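Local coordinates for protein phage terminase large subunit (Thermus phage P7426, PDB 7KS4) that probably acts as the ATP-driven motor that moves viral DNA into empty capsids and as the endonuclease that cuts the genome, this construct being its N-terminal ATPase domain, at residues 84-89 / 108-113; 98-103 / 113-118. One frame throughout, in Å; residues are numbered along the deposited sequence.

Contact 1 (84-89 / 108-113); sequences RVVEKV and LRLLVH
Val85, Val86 and Val89 of the helix meet Leu110 and Val112 of the strand through aliphatic carbons, with no flat group of either segment taking part; the Phe132 ring adjoins Val85 and that of Phe82 adjoins Leu110. The guanidinium of Arg109 belongs to the other side of the strand: Leu111 CD1 sits 4.3 Å above the plane, over the centre of one face, and NE forms a salt bridge with Glu131. Facing the helix, Leu110 buries more surface here than any other residue of the two segments. Its CG stands anti to the backbone N (chi1 179°), and of its two methyls CD2 does the touching. Val85 crosses it obliquely, with CG1 3.8 Å from Leu110 CD2, whereas Val89 meets it tip to tip, with CG2 3.9 Å from that same CD2. Val86 CG2 is more distant, 4.2 Å from Leu110 CD2. One helical turn beyond Val85, Val89 CG1 also reaches Val112 CG2 tip to tip at 3.6 Å. The segment axes approach to 9.9 Å with their N-to-C directions 24° apart, so the helix runs nearly parallel to this strand, part of the antiparallel hairpin at one end of the P-loop ATPase sheet. All five touching residues are buried and no hydrogen bond links the segments, so van der Waals packing seats the helix here, while Arg84, which touches ADP, and Lys88 form salt bridges with Glu50 of the ADP site.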
loop_
_atom_site.group_PDB
_atom_site.type_symbol
_atom_site.label_atom_id
_atom_site.label_comp_id
_atom_site.label_asym_id
_atom_site.label_seq_id
_atom_site.Cartn_x
_atom_site.Cartn_y
_atom_site.Cartn_z
ATOM N N ARG A 84 1.177 6.610 9.816
ATOM C CA ARG A 84 2.406 7.039 9.164
ATOM C C ARG A 84 2.129 8.088 8.098
ATOM O O ARG A 84 2.915 9.027 7.926
ATOM C CB ARG A 84 3.119 5.840 8.563
ATOM C CG ARG A 84 3.554 4.860 9.609
ATOM C CD ARG A 84 4.275 3.709 8.996
ATOM N NE ARG A 84 4.524 2.663 9.979
ATOM C CZ ARG A 84 5.509 1.782 9.890
ATOM N NH1 ARG A 84 6.340 1.838 8.862
ATOM N NH2 ARG A 84 5.663 0.860 10.829
ATOM N N VAL A 85 1.019 7.951 7.373
ATOM C CA VAL A 85 0.645 8.984 6.412
ATOM C C VAL A 85 0.404 10.303 7.135
ATOM O O VAL A 85 0.837 11.366 6.679
ATOM C CB VAL A 85 -0.587 8.542 5.601
ATOM C CG1 VAL A 85 -1.050 9.653 4.677
ATOM C CG2 VAL A 85 -0.262 7.284 4.779
ATOM N N VAL A 86 -0.283 10.251 8.279
ATOM C CA VAL A 86 -0.550 11.460 9.056
ATOM C C VAL A 86 0.750 12.187 9.382
ATOM O O VAL A 86 0.910 13.372 9.068
ATOM C CB VAL A 86 -1.336 11.123 10.335
ATOM C CG1 VAL A 86 -1.440 12.350 11.243
ATOM C CG2 VAL A 86 -2.729 10.618 9.981
ATOM N N GLU A 87 1.690 11.497 10.040
ATOM C CA GLU A 87 2.946 12.148 10.417
ATOM C C GLU A 87 3.595 12.810 9.210
ATOM O O GLU A 87 4.006 13.977 9.265
ATOM C CB GLU A 87 3.919 11.144 11.046
ATOM C CG GLU A 87 5.193 11.784 11.635
ATOM C CD GLU A 87 6.260 12.104 10.588
ATOM O OE1 GLU A 87 6.354 11.365 9.584
ATOM O OE2 GLU A 87 7.006 13.096 10.772
ATOM N N LYS A 88 3.697 12.068 8.104
ATOM C CA LYS A 88 4.386 12.579 6.924
ATOM C C LYS A 88 3.641 13.760 6.318
ATOM O O LYS A 88 4.265 14.744 5.904
ATOM C CB LYS A 88 4.548 11.466 5.888
ATOM C CG LYS A 88 5.420 10.320 6.363
ATOM C CD LYS A 88 5.505 9.204 5.327
ATOM C CE LYS A 88 6.688 8.292 5.603
ATOM N NZ LYS A 88 6.719 7.834 7.009
ATOM N N VAL A 89 2.313 13.672 6.243
ATOM C CA VAL A 89 1.520 14.742 5.645
ATOM C C VAL A 89 1.584 15.998 6.505
ATOM O O VAL A 89 1.726 17.113 5.994
ATOM C CB VAL A 89 0.068 14.264 5.442
ATOM C CG1 VAL A 89 -0.888 15.442 5.251
ATOM C CG2 VAL A 89 -0.024 13.318 4.251
ATOM N N LEU A 108 -10.381 8.129 11.514
ATOM C CA LEU A 108 -9.333 7.813 10.544
ATOM C C LEU A 108 -9.575 8.554 9.232
ATOM O O LEU A 108 -9.672 7.967 8.153
ATOM C CB LEU A 108 -9.235 6.307 10.300
ATOM C CG LEU A 108 -8.879 5.401 11.484
ATOM C CD1 LEU A 108 -8.748 3.970 11.001
ATOM C CD2 LEU A 108 -7.599 5.852 12.185
ATOM N N ARG A 109 -9.677 9.877 9.346
ATOM C CA ARG A 109 -9.942 10.742 8.204
ATOM C C ARG A 109 -8.902 11.853 8.177
ATOM O O ARG A 109 -8.768 12.610 9.145
ATOM C CB ARG A 109 -11.354 11.326 8.268
ATOM C CG ARG A 109 -11.860 11.846 6.933
ATOM C CD ARG A 109 -13.161 12.607 7.091
ATOM N NE ARG A 109 -13.677 13.077 5.810
ATOM C CZ ARG A 109 -14.543 14.076 5.668
ATOM N NH1 ARG A 109 -14.998 14.730 6.730
ATOM N NH2 ARG A 109 -14.951 14.428 4.456
ATOM N N LEU A 110 -8.172 11.943 7.071
ATOM C CA LEU A 110 -7.132 12.941 6.885
ATOM C C LEU A 110 -7.476 13.773 5.659
ATOM O O LEU A 110 -7.752 13.224 4.587
ATOM C CB LEU A 110 -5.768 12.265 6.726
ATOM C CG LEU A 110 -4.556 13.164 6.485
ATOM C CD1 LEU A 110 -4.271 14.060 7.676
ATOM C CD2 LEU A 110 -3.342 12.304 6.139
ATOM N N LEU A 111 -7.459 15.093 5.818
ATOM C CA LEU A 111 -7.790 16.031 4.752
ATOM C C LEU A 111 -6.608 16.956 4.497
ATOM O O LEU A 111 -6.023 17.498 5.440
ATOM C CB LEU A 111 -9.024 16.864 5.119
ATOM C CG LEU A 111 -10.301 16.075 5.410
ATOM C CD1 LEU A 111 -11.409 17.023 5.826
ATOM C CD2 LEU A 111 -10.721 15.264 4.205
ATOM N N VAL A 112 -6.268 17.148 3.229
ATOM C CA VAL A 112 -5.266 18.130 2.833
ATOM C C VAL A 112 -5.984 19.175 1.988
ATOM O O VAL A 112 -6.302 18.936 0.818
ATOM C CB VAL A 112 -4.095 17.500 2.071
ATOM C CG1 VAL A 112 -3.067 18.558 1.737
ATOM C CG2 VAL A 112 -3.465 16.378 2.888
ATOM N N HIS A 113 -6.245 20.339 2.574
ATOM C CA HIS A 113 -6.914 21.415 1.860
ATOM C C HIS A 113 -5.896 22.194 1.037
ATOM O O HIS A 113 -4.844 22.584 1.552
ATOM C CB HIS A 113 -7.622 22.348 2.844
ATOM C CG HIS A 113 -8.634 21.661 3.710
ATOM N ND1 HIS A 113 -9.791 21.108 3.207
ATOM C CD2 HIS A 113 -8.666 21.451 5.048
ATOM C CE1 HIS A 113 -10.488 20.578 4.195
ATOM N NE2 HIS A 113 -9.829 20.775 5.323
#

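Contact 2 (98-103 / 113-118); sequences ATEVQL and HHYDRP. With SO4 (sulfate ion), chain E.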
loop_
_atom_site.group_PDB
_atom_site.type_symbol
_atom_site.label_atom_id
_atom_site.label_comp_id
_atom_site.label_asym_id
_atom_site.label_seq_id
_atom_site.Cartn_x
_atom_site.Cartn_y
_atom_site.Cartn_z
ATOM N N ALA A 98 0.565 26.640 0.513
ATOM C CA ALA A 98 -0.821 26.687 0.076
ATOM C C ALA A 98 -1.627 25.469 0.523
ATOM O O ALA A 98 -2.686 25.200 -0.056
ATOM C CB ALA A 98 -0.890 26.816 -1.452
ATOM N N THR A 99 -1.156 24.724 1.523
ATOM C CA THR A 99 -1.912 23.599 2.055
ATOM C C THR A 99 -2.152 23.771 3.548
ATOM O O THR A 99 -1.419 24.473 4.250
ATOM C CB THR A 99 -1.204 22.253 1.817
ATOM O OG1 THR A 99 -0.005 22.183 2.603
ATOM C CG2 THR A 99 -0.873 22.067 0.349
ATOM N N GLU A 100 -3.200 23.106 4.020
ATOM C CA GLU A 100 -3.528 23.066 5.436
ATOM C C GLU A 100 -4.134 21.703 5.725
ATOM O O GLU A 100 -5.038 21.268 5.008
ATOM C CB GLU A 100 -4.503 24.183 5.811
ATOM C CG GLU A 100 -4.883 24.209 7.279
ATOM C CD GLU A 100 -5.752 25.403 7.618
ATOM O OE1 GLU A 100 -6.960 25.371 7.300
ATOM O OE2 GLU A 100 -5.221 26.384 8.178
ATOM N N VAL A 101 -3.624 21.032 6.752
ATOM C CA VAL A 101 -4.003 19.659 7.065
ATOM C C VAL A 101 -5.071 19.668 8.146
ATOM O O VAL A 101 -4.970 20.405 9.132
ATOM C CB VAL A 101 -2.778 18.839 7.515
ATOM C CG1 VAL A 101 -3.181 17.404 7.850
ATOM C CG2 VAL A 101 -1.690 18.877 6.444
ATOM N N GLN A 102 -6.089 18.831 7.969
ATOM C CA GLN A 102 -7.148 18.649 8.953
ATOM C C GLN A 102 -7.267 17.161 9.246
ATOM O O GLN A 102 -7.335 16.346 8.319
ATOM C CB GLN A 102 -8.479 19.216 8.445
ATOM C CG GLN A 102 -9.576 19.275 9.488
ATOM C CD GLN A 102 -10.917 19.645 8.889
ATOM O OE1 GLN A 102 -11.004 20.046 7.725
ATOM N NE2 GLN A 102 -11.974 19.509 9.680
ATOM N N LEU A 103 -7.288 16.810 10.527
ATOM C CA LEU A 103 -7.218 15.425 10.965
ATOM C C LEU A 103 -8.393 15.103 11.874
ATOM O O LEU A 103 -8.766 15.905 12.734
ATOM C CB LEU A 103 -5.906 15.149 11.706
ATOM C CG LEU A 103 -5.739 13.769 12.345
ATOM C CD1 LEU A 103 -5.915 12.650 11.314
ATOM C CD2 LEU A 103 -4.374 13.689 12.991
ATOM N N HIS A 113 -6.245 20.339 2.574
ATOM C CA HIS A 113 -6.914 21.415 1.860
ATOM C C HIS A 113 -5.896 22.194 1.037
ATOM O O HIS A 113 -4.844 22.584 1.552
ATOM C CB HIS A 113 -7.622 22.348 2.844
ATOM C CG HIS A 113 -8.634 21.661 3.710
ATOM N ND1 HIS A 113 -9.791 21.108 3.207
ATOM C CD2 HIS A 113 -8.666 21.451 5.048
ATOM C CE1 HIS A 113 -10.488 20.578 4.195
ATOM N NE2 HIS A 113 -9.829 20.775 5.323
ATOM N N HIS A 114 -6.217 22.429 -0.234
ATOM C CA HIS A 114 -5.363 23.175 -1.151
ATOM C C HIS A 114 -6.004 24.523 -1.447
ATOM O O HIS A 114 -7.193 24.588 -1.777
ATOM C CB HIS A 114 -5.153 22.402 -2.453
ATOM C CG HIS A 114 -4.333 21.166 -2.287
ATOM N ND1 HIS A 114 -2.974 21.146 -2.504
ATOM C CD2 HIS A 114 -4.676 19.912 -1.909
ATOM C CE1 HIS A 114 -2.515 19.928 -2.277
ATOM N NE2 HIS A 114 -3.525 19.161 -1.910
ATOM N N TYR A 115 -5.211 25.586 -1.352
ATOM C CA TYR A 115 -5.699 26.949 -1.491
ATOM C C TYR A 115 -5.133 27.601 -2.747
ATOM O O TYR A 115 -4.229 27.073 -3.402
ATOM C CB TYR A 115 -5.339 27.769 -0.245
ATOM C CG TYR A 115 -6.099 27.313 0.975
ATOM C CD1 TYR A 115 -7.212 28.009 1.419
ATOM C CD2 TYR A 115 -5.725 26.165 1.663
ATOM C CE1 TYR A 115 -7.921 27.591 2.524
ATOM C CE2 TYR A 115 -6.426 25.741 2.772
ATOM C CZ TYR A 115 -7.526 26.453 3.196
ATOM O OH TYR A 115 -8.237 26.036 4.302
ATOM N N ASP A 116 -5.684 28.775 -3.069
ATOM C CA ASP A 116 -5.298 29.535 -4.250
ATOM C C ASP A 116 -4.134 30.479 -3.980
ATOM O O ASP A 116 -3.767 31.265 -4.862
ATOM C CB ASP A 116 -6.498 30.329 -4.775
ATOM C CG ASP A 116 -6.863 31.520 -3.887
ATOM O OD1 ASP A 116 -6.516 31.525 -2.683
ATOM O OD2 ASP A 116 -7.510 32.456 -4.403
ATOM N N ARG A 117 -3.555 30.416 -2.790
ATOM C CA ARG A 117 -2.469 31.280 -2.356
ATOM C C ARG A 117 -1.983 30.712 -1.029
ATOM O O ARG A 117 -2.611 29.789 -0.499
ATOM C CB ARG A 117 -2.942 32.724 -2.204
ATOM C CG ARG A 117 -3.792 32.964 -0.960
ATOM C CD ARG A 117 -4.568 34.268 -1.066
ATOM N NE ARG A 117 -5.651 34.171 -2.040
ATOM C CZ ARG A 117 -6.425 35.187 -2.406
ATOM N NH1 ARG A 117 -6.242 36.396 -1.882
ATOM N NH2 ARG A 117 -7.383 34.997 -3.299
ATOM N N PRO A 118 -0.882 31.205 -0.468
ATOM C CA PRO A 118 -0.431 30.676 0.823
ATOM C C PRO A 118 -1.500 30.855 1.892
ATOM O O PRO A 118 -2.209 31.865 1.927
ATOM C CB PRO A 118 0.827 31.498 1.124
ATOM C CG PRO A 118 1.317 31.919 -0.222
ATOM C CD PRO A 118 0.086 32.152 -1.045
HETATM S S SO4 E . -8.965 38.469 -3.644
HETATM O O1 SO4 E . -7.939 39.031 -2.769
HETATM O O2 SO4 E . -10.028 39.451 -3.838
HETATM O O3 SO4 E . -9.525 37.267 -3.032
HETATM O O4 SO4 E . -8.368 38.126 -4.931
HETATM O O HOH W 1 -1.811 23.695 -2.814
#
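His113 and Glu100 form a hydrogen-bonded antiparallel pair of the beta hairpin 99-104/109-115: His113 N gives to Glu100 O at 2.9 Å, and Glu100 N returns a bond to His113 O. The His113 imidazole adds a side-chain tie, its NE2 donating to Gln102 OE1 at 2.8 Å. That bond is nearly straight (168°) and lies in both the ring plane and the carbonyl plane, although amide and ring are turned 36° apart; Thr129 bonds the other ring nitrogen. Next, His114 forms a non-hydrogen-bonded pair with Thr99. Their side chains lie side by side, Thr99 CG2 3.7 Å from His114 ND1, while His114 NE2 bonds Leu60 O and a water links His114 ND1 to Ala98 O. Tyr115 N donates to Ala98 O at 2.9 Å. The Tyr115 ring passes Glu100 at a slant, with CE2 3.9 Å from Glu100 CB, its plane 80° from the carboxylate. Past the strand, Arg117 holds Asp116 side-on, NE to OD1 and NH2 to OD2, and also bonds a sulfate probably taken from the crystallisation liquor. At the far end the two segments still meet, with Ala98 CB 3.6 Å from Arg117 O and Ala98 CA 4.1 Å from Pro118 CA.

In the fold
Along the chain the segments alternate: 84-89, 98-103, 108-113, then 113-118, the last two sharing His113. Contact 1 sets helix 75-92 against strand 109-115, and contact 2 pairs that strand with 99-104, the outermost strand at this end of the chain's mixed sheet. Their centres are about 12 Å apart, and lie about 15 and 25 Å from the chain centre. Direct joins include a probable hydrogen bond from Leu111 N to Gln102 O at 2.8 Å and packing of Val86 CG1 on Leu103 CD2 at 3.7 Å. Helix 75-92 thus packs on both hairpin strands at the edge of the ATPase domain, and the same helix contributes Arg84 to the ADP pocket.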